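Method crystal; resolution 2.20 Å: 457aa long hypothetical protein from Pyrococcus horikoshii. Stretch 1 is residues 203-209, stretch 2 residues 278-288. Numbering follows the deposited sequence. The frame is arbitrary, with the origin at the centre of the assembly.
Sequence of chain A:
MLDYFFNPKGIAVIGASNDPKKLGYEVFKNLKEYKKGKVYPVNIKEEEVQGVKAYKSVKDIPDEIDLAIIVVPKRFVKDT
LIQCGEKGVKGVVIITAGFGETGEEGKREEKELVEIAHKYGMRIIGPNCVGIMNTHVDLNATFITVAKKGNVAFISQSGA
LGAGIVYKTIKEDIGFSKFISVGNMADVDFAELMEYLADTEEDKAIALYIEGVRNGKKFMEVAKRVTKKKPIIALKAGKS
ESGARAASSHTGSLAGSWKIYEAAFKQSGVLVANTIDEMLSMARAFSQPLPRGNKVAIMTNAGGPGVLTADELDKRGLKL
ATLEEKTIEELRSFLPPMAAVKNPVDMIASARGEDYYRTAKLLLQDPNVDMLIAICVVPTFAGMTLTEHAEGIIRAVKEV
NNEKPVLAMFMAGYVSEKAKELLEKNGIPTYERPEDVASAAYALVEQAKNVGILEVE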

ATOM      1  N   ASP A 203      -3.273 -17.380  17.994  1.00 34.96           N
ATOM      2  CA  ASP A 203      -2.130 -16.940  17.205  1.00 33.44           C
ATOM      3  C   ASP A 203      -1.737 -17.984  16.157  1.00 32.94           C
ATOM      4  O   ASP A 203      -1.127 -19.006  16.447  1.00 33.05           O
ATOM      5  CB  ASP A 203      -0.960 -16.681  18.155  1.00 32.64           C
ATOM      6  CG  ASP A 203      -1.414 -15.743  19.264  1.00 32.31           C
ATOM      7  OD1 ASP A 203      -1.591 -14.558  18.976  1.00 32.56           O
ATOM      8  OD2 ASP A 203      -1.596 -16.201  20.388  1.00 31.58           O
ATOM      9  N   LYS A 204      -2.152 -17.719  14.905  1.00 32.31           N
ATOM     10  CA  LYS A 204      -1.840 -18.651  13.828  1.00 31.78           C
ATOM     11  C   LYS A 204      -0.422 -18.434  13.292  1.00 30.53           C
ATOM     12  O   LYS A 204       0.208 -19.318  12.725  1.00 31.04           O
ATOM     13  CB  LYS A 204      -2.860 -18.444  12.708  1.00 33.29           C
ATOM     14  CG  LYS A 204      -4.120 -19.289  12.910  1.00 36.60           C
ATOM     15  CD  LYS A 204      -5.308 -18.770  12.096  1.00 39.24           C
ATOM     16  CE  LYS A 204      -6.657 -19.119  12.736  1.00 41.58           C
ATOM     17  NZ  LYS A 204      -7.621 -19.472  11.696  1.00 43.51           N
ATOM     18  N   ALA A 205       0.060 -17.187  13.457  1.00 28.03           N
ATOM     19  CA  ALA A 205       1.407 -16.868  12.997  1.00 26.87           C
ATOM     20  C   ALA A 205       2.049 -15.771  13.852  1.00 26.30           C
ATOM     21  O   ALA A 205       1.390 -15.028  14.567  1.00 26.23           O
ATOM     22  CB  ALA A 205       1.314 -16.404  11.543  1.00 25.71           C
ATOM     23  N   ILE A 206       3.393 -15.716  13.788  1.00 25.17           N
ATOM     24  CA  ILE A 206       4.114 -14.692  14.537  1.00 24.28           C
ATOM     25  C   ILE A 206       4.926 -13.786  13.610  1.00 23.77           C
ATOM     26  O   ILE A 206       5.695 -14.240  12.773  1.00 23.47           O
ATOM     27  CB  ILE A 206       5.048 -15.390  15.526  1.00 24.08           C
ATOM     28  CG1 ILE A 206       4.272 -16.415  16.359  1.00 24.66           C
ATOM     29  CG2 ILE A 206       5.649 -14.354  16.494  1.00 23.99           C
ATOM     30  CD1 ILE A 206       5.196 -17.380  17.102  1.00 24.08           C
ATOM     31  N   ALA A 207       4.711 -12.481  13.719  1.00 23.15           N
ATOM     32  CA  ALA A 207       5.413 -11.518  12.888  1.00 24.26           C
ATOM     33  C   ALA A 207       6.390 -10.824  13.819  1.00 24.29           C
ATOM     34  O   ALA A 207       6.029 -10.486  14.950  1.00 24.93           O
ATOM     35  CB  ALA A 207       4.431 -10.509  12.290  1.00 22.54           C
ATOM     36  N   LEU A 208       7.624 -10.628  13.362  1.00 24.34           N
ATOM     37  CA  LEU A 208       8.623  -9.988  14.206  1.00 24.46           C
ATOM     38  C   LEU A 208       9.319  -8.817  13.535  1.00 25.01           C
ATOM     39  O   LEU A 208       9.663  -8.891  12.362  1.00 25.13           O
ATOM     40  CB  LEU A 208       9.710 -10.998  14.616  1.00 24.80           C
ATOM     41  CG  LEU A 208       9.422 -12.271  15.427  1.00 24.74           C
ATOM     42  CD1 LEU A 208      10.728 -13.058  15.594  1.00 24.48           C
ATOM     43  CD2 LEU A 208       8.854 -11.919  16.794  1.00 23.95           C
ATOM     44  N   TYR A 209       9.497  -7.724  14.275  1.00 26.06           N
ATOM     45  CA  TYR A 209      10.269  -6.598  13.761  1.00 27.46           C
ATOM     46  C   TYR A 209      11.480  -6.604  14.678  1.00 28.76           C
ATOM     47  O   TYR A 209      11.403  -6.164  15.826  1.00 28.03           O
ATOM     48  CB  TYR A 209       9.577  -5.247  13.897  1.00 26.91           C
ATOM     49  CG  TYR A 209      10.536  -4.129  13.493  1.00 27.14           C
ATOM     50  CD1 TYR A 209      10.870  -3.929  12.155  1.00 28.16           C
ATOM     51  CD2 TYR A 209      11.157  -3.327  14.451  1.00 27.54           C
ATOM     52  CE1 TYR A 209      11.794  -2.965  11.766  1.00 28.92           C
ATOM     53  CE2 TYR A 209      12.097  -2.348  14.077  1.00 28.94           C
ATOM     54  CZ  TYR A 209      12.406  -2.176  12.725  1.00 29.65           C
ATOM     55  OH  TYR A 209      13.321  -1.232  12.320  1.00 30.47           O
ATOM     56  N   GLU A 278       5.512  -7.008   3.240  1.00 25.91           N
ATOM     57  CA  GLU A 278       5.821  -8.415   3.044  1.00 26.66           C
ATOM     58  C   GLU A 278       5.606  -9.167   4.341  1.00 25.72           C
ATOM     59  O   GLU A 278       5.038 -10.256   4.343  1.00 25.87           O
ATOM     60  CB  GLU A 278       7.276  -8.611   2.592  1.00 27.78           C
ATOM     61  CG  GLU A 278       7.601  -8.028   1.222  1.00 30.30           C
ATOM     62  CD  GLU A 278       9.006  -8.408   0.752  1.00 31.91           C
ATOM     63  OE1 GLU A 278       9.731  -9.112   1.500  1.00 32.01           O
ATOM     64  OE2 GLU A 278       9.384  -8.000  -0.368  1.00 33.81           O
HETATM   65  N   MSE A 279       6.092  -8.593   5.438  1.00 25.05           N
HETATM   66  CA  MSE A 279       5.962  -9.198   6.765  1.00 23.46           C
HETATM   67  C   MSE A 279       4.481  -9.476   7.057  1.00 22.79           C
HETATM   68  O   MSE A 279       4.110 -10.575   7.460  1.00 22.71           O
HETATM   69  CB  MSE A 279       6.540  -8.249   7.849  1.00 23.66           C
HETATM   70  CG  MSE A 279       6.487  -8.792   9.312  1.00 25.28           C
HETATM   71 SE   MSE A 279       6.809  -7.583  10.658  1.00 26.92          SE
HETATM   72  CE  MSE A 279       5.361  -6.524  10.455  1.00 28.44           C
ATOM     73  N   LEU A 280       3.650  -8.462   6.854  1.00 22.05           N
ATOM     74  CA  LEU A 280       2.217  -8.575   7.094  1.00 21.72           C
ATOM     75  C   LEU A 280       1.533  -9.499   6.105  1.00 22.01           C
ATOM     76  O   LEU A 280       0.675 -10.292   6.487  1.00 22.71           O
ATOM     77  CB  LEU A 280       1.564  -7.200   7.004  1.00 21.20           C
ATOM     78  CG  LEU A 280       1.973  -6.163   8.054  1.00 20.27           C
ATOM     79  CD1 LEU A 280       1.462  -4.803   7.640  1.00 20.29           C
ATOM     80  CD2 LEU A 280       1.427  -6.560   9.416  1.00 18.66           C
ATOM     81  N   SER A 281       1.907  -9.390   4.830  1.00 22.66           N
ATOM     82  CA  SER A 281       1.293 -10.206   3.795  1.00 23.14           C
ATOM     83  C   SER A 281       1.604 -11.680   4.005  1.00 24.07           C
ATOM     84  O   SER A 281       0.735 -12.543   3.815  1.00 23.96           O
ATOM     85  CB  SER A 281       1.772  -9.766   2.409  1.00 23.96           C
ATOM     86  OG  SER A 281       1.586  -8.371   2.197  1.00 23.31           O
HETATM   87  N   MSE A 282       2.836 -11.957   4.425  1.00 23.86           N
HETATM   88  CA  MSE A 282       3.271 -13.338   4.589  1.00 24.85           C
HETATM   89  C   MSE A 282       2.672 -13.978   5.844  1.00 23.40           C
HETATM   90  O   MSE A 282       2.434 -15.175   5.918  1.00 23.23           O
HETATM   91  CB  MSE A 282       4.797 -13.349   4.693  1.00 26.06           C
HETATM   92  CG  MSE A 282       5.480 -13.206   3.331  1.00 30.75           C
HETATM   93 SE   MSE A 282       7.249 -12.924   3.480  1.00 37.56          SE
HETATM   94  CE  MSE A 282       7.640 -14.349   4.506  1.00 29.44           C
ATOM     95  N   ALA A 283       2.462 -13.133   6.869  1.00 22.32           N
ATOM     96  CA  ALA A 283       2.050 -13.658   8.167  1.00 22.59           C
ATOM     97  C   ALA A 283       0.558 -13.996   8.223  1.00 22.89           C
ATOM     98  O   ALA A 283       0.133 -14.969   8.835  1.00 23.35           O
ATOM     99  CB  ALA A 283       2.390 -12.611   9.228  1.00 21.12           C
ATOM    100  N   ARG A 284      -0.252 -13.130   7.589  1.00 22.83           N
ATOM    101  CA  ARG A 284      -1.693 -13.296   7.722  1.00 24.05           C
ATOM    102  C   ARG A 284      -2.251 -14.223   6.641  1.00 24.54           C
ATOM    103  O   ARG A 284      -3.450 -14.296   6.407  1.00 24.53           O
ATOM    104  CB  ARG A 284      -2.344 -11.917   7.611  1.00 24.58           C
ATOM    105  CG  ARG A 284      -2.294 -11.363   6.188  1.00 24.66           C
ATOM    106  CD  ARG A 284      -3.397 -10.329   5.933  1.00 27.48           C
ATOM    107  NE  ARG A 284      -2.962  -9.347   4.934  1.00 26.02           N
ATOM    108  CZ  ARG A 284      -3.853  -8.988   3.992  1.00 26.65           C
ATOM    109  NH1 ARG A 284      -5.068  -9.511   3.993  1.00 26.78           N
ATOM    110  NH2 ARG A 284      -3.505  -8.097   3.059  1.00 28.72           N
ATOM    111  N   ALA A 285      -1.323 -14.929   5.970  1.00 24.63           N
ATOM    112  CA  ALA A 285      -1.749 -15.888   4.958  1.00 25.54           C
ATOM    113  C   ALA A 285      -1.991 -17.265   5.572  1.00 26.57           C
ATOM    114  O   ALA A 285      -2.458 -18.196   4.928  1.00 26.01           O
ATOM    115  CB  ALA A 285      -0.653 -15.983   3.897  1.00 23.73           C
ATOM    116  N   PHE A 286      -1.614 -17.388   6.858  1.00 26.54           N
ATOM    117  CA  PHE A 286      -1.788 -18.680   7.510  1.00 27.65           C
ATOM    118  C   PHE A 286      -3.192 -18.827   8.102  1.00 29.21           C
ATOM    119  O   PHE A 286      -3.419 -19.560   9.055  1.00 29.94           O
ATOM    120  CB  PHE A 286      -0.741 -18.799   8.619  1.00 27.37           C
ATOM    121  CG  PHE A 286       0.627 -18.929   8.016  1.00 26.87           C
ATOM    122  CD1 PHE A 286       1.064 -20.171   7.567  1.00 27.21           C
ATOM    123  CD2 PHE A 286       1.451 -17.821   7.922  1.00 26.98           C
ATOM    124  CE1 PHE A 286       2.334 -20.298   7.022  1.00 28.12           C
ATOM    125  CE2 PHE A 286       2.724 -17.956   7.372  1.00 28.18           C
ATOM    126  CZ  PHE A 286       3.169 -19.192   6.920  1.00 27.94           C
ATOM    127  N   SER A 287      -4.132 -18.063   7.515  1.00 30.20           N
ATOM    128  CA  SER A 287      -5.539 -18.306   7.808  1.00 32.18           C
ATOM    129  C   SER A 287      -6.064 -19.438   6.925  1.00 32.12           C
ATOM    130  O   SER A 287      -7.187 -19.915   7.053  1.00 31.96           O
ATOM    131  CB  SER A 287      -6.313 -17.016   7.526  1.00 31.97           C
ATOM    132  OG  SER A 287      -7.009 -17.141   6.283  1.00 35.22           O
ATOM    133  N   GLN A 288      -5.203 -19.832   5.965  1.00 31.79           N
ATOM    134  CA  GLN A 288      -5.538 -20.932   5.070  1.00 33.06           C
ATOM    135  C   GLN A 288      -4.650 -22.148   5.345  1.00 33.76           C
ATOM    136  O   GLN A 288      -3.695 -22.098   6.107  1.00 34.24           O
ATOM    137  CB  GLN A 288      -5.324 -20.454   3.631  1.00 34.07           C
ATOM    138  CG  GLN A 288      -6.246 -19.294   3.257  1.00 33.24           C
ATOM    139  CD  GLN A 288      -7.525 -19.843   2.673  1.00 34.57           C
ATOM    140  OE1 GLN A 288      -7.544 -20.732   1.837  1.00 35.39           O
ATOM    141  NE2 GLN A 288      -8.638 -19.260   3.158  1.00 33.88           N
TER

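A helix can lie close against a β-strand when the residues between them are small, and this pair illustrates the principle. The strand 205-209 and the helix 278-283 run almost antiparallel, at 171°, and their axes approach to 8.6 Å. No hydrogen bond joins the two stretches; the contact rests on fit between largely apolar surfaces, which together bury 353 Å².

Strand alternation sets the pattern. Ala205 and Ala207 point toward the helix, whereas Ile206 and Leu208 point away, so the strand offers two low methyl bumps. On the helix, Met279 and Ala283, one turn apart and linked by the hydrogen bond from Ala283 N to Met279 O (3.1 Å), face the strand together. The methyl of Ala207 nestles between them: its CB lies 4.0 Å from CG of Met279 and 4.2 Å from CB of Ala283. The side chain of Met279, a selenomethionine, reaches across to the strand, bringing its SE to 3.6 Å from the backbone O of Leu208, whose side chain turns elsewhere.

Closest of all is the meeting at Ala205, where the CA atoms of Ala205 and Ala283 come within 5.8 Å. Here CB of Ala205 sits 3.3 Å from O of Ala283, a tight contact of methyl against carbonyl. Beyond Ala283 the chain folds through a type I turn to Phe286, whose CA-to-CB bond points toward the strand. CB of Ala205 meets this ring obliquely, 3.9 Å from CD2 of Phe286, so one methyl occupies the hollow between a helical carbonyl and an aromatic ring.

At the exposed margin, Lys204 lays its aliphatic chain over the end of the turn and the residue that follows, with CD 3.7 Å from O of Phe286 and 4.3 Å from CA of Ser287. Its methylenes thus cover backbone while the contact forms no salt bridge.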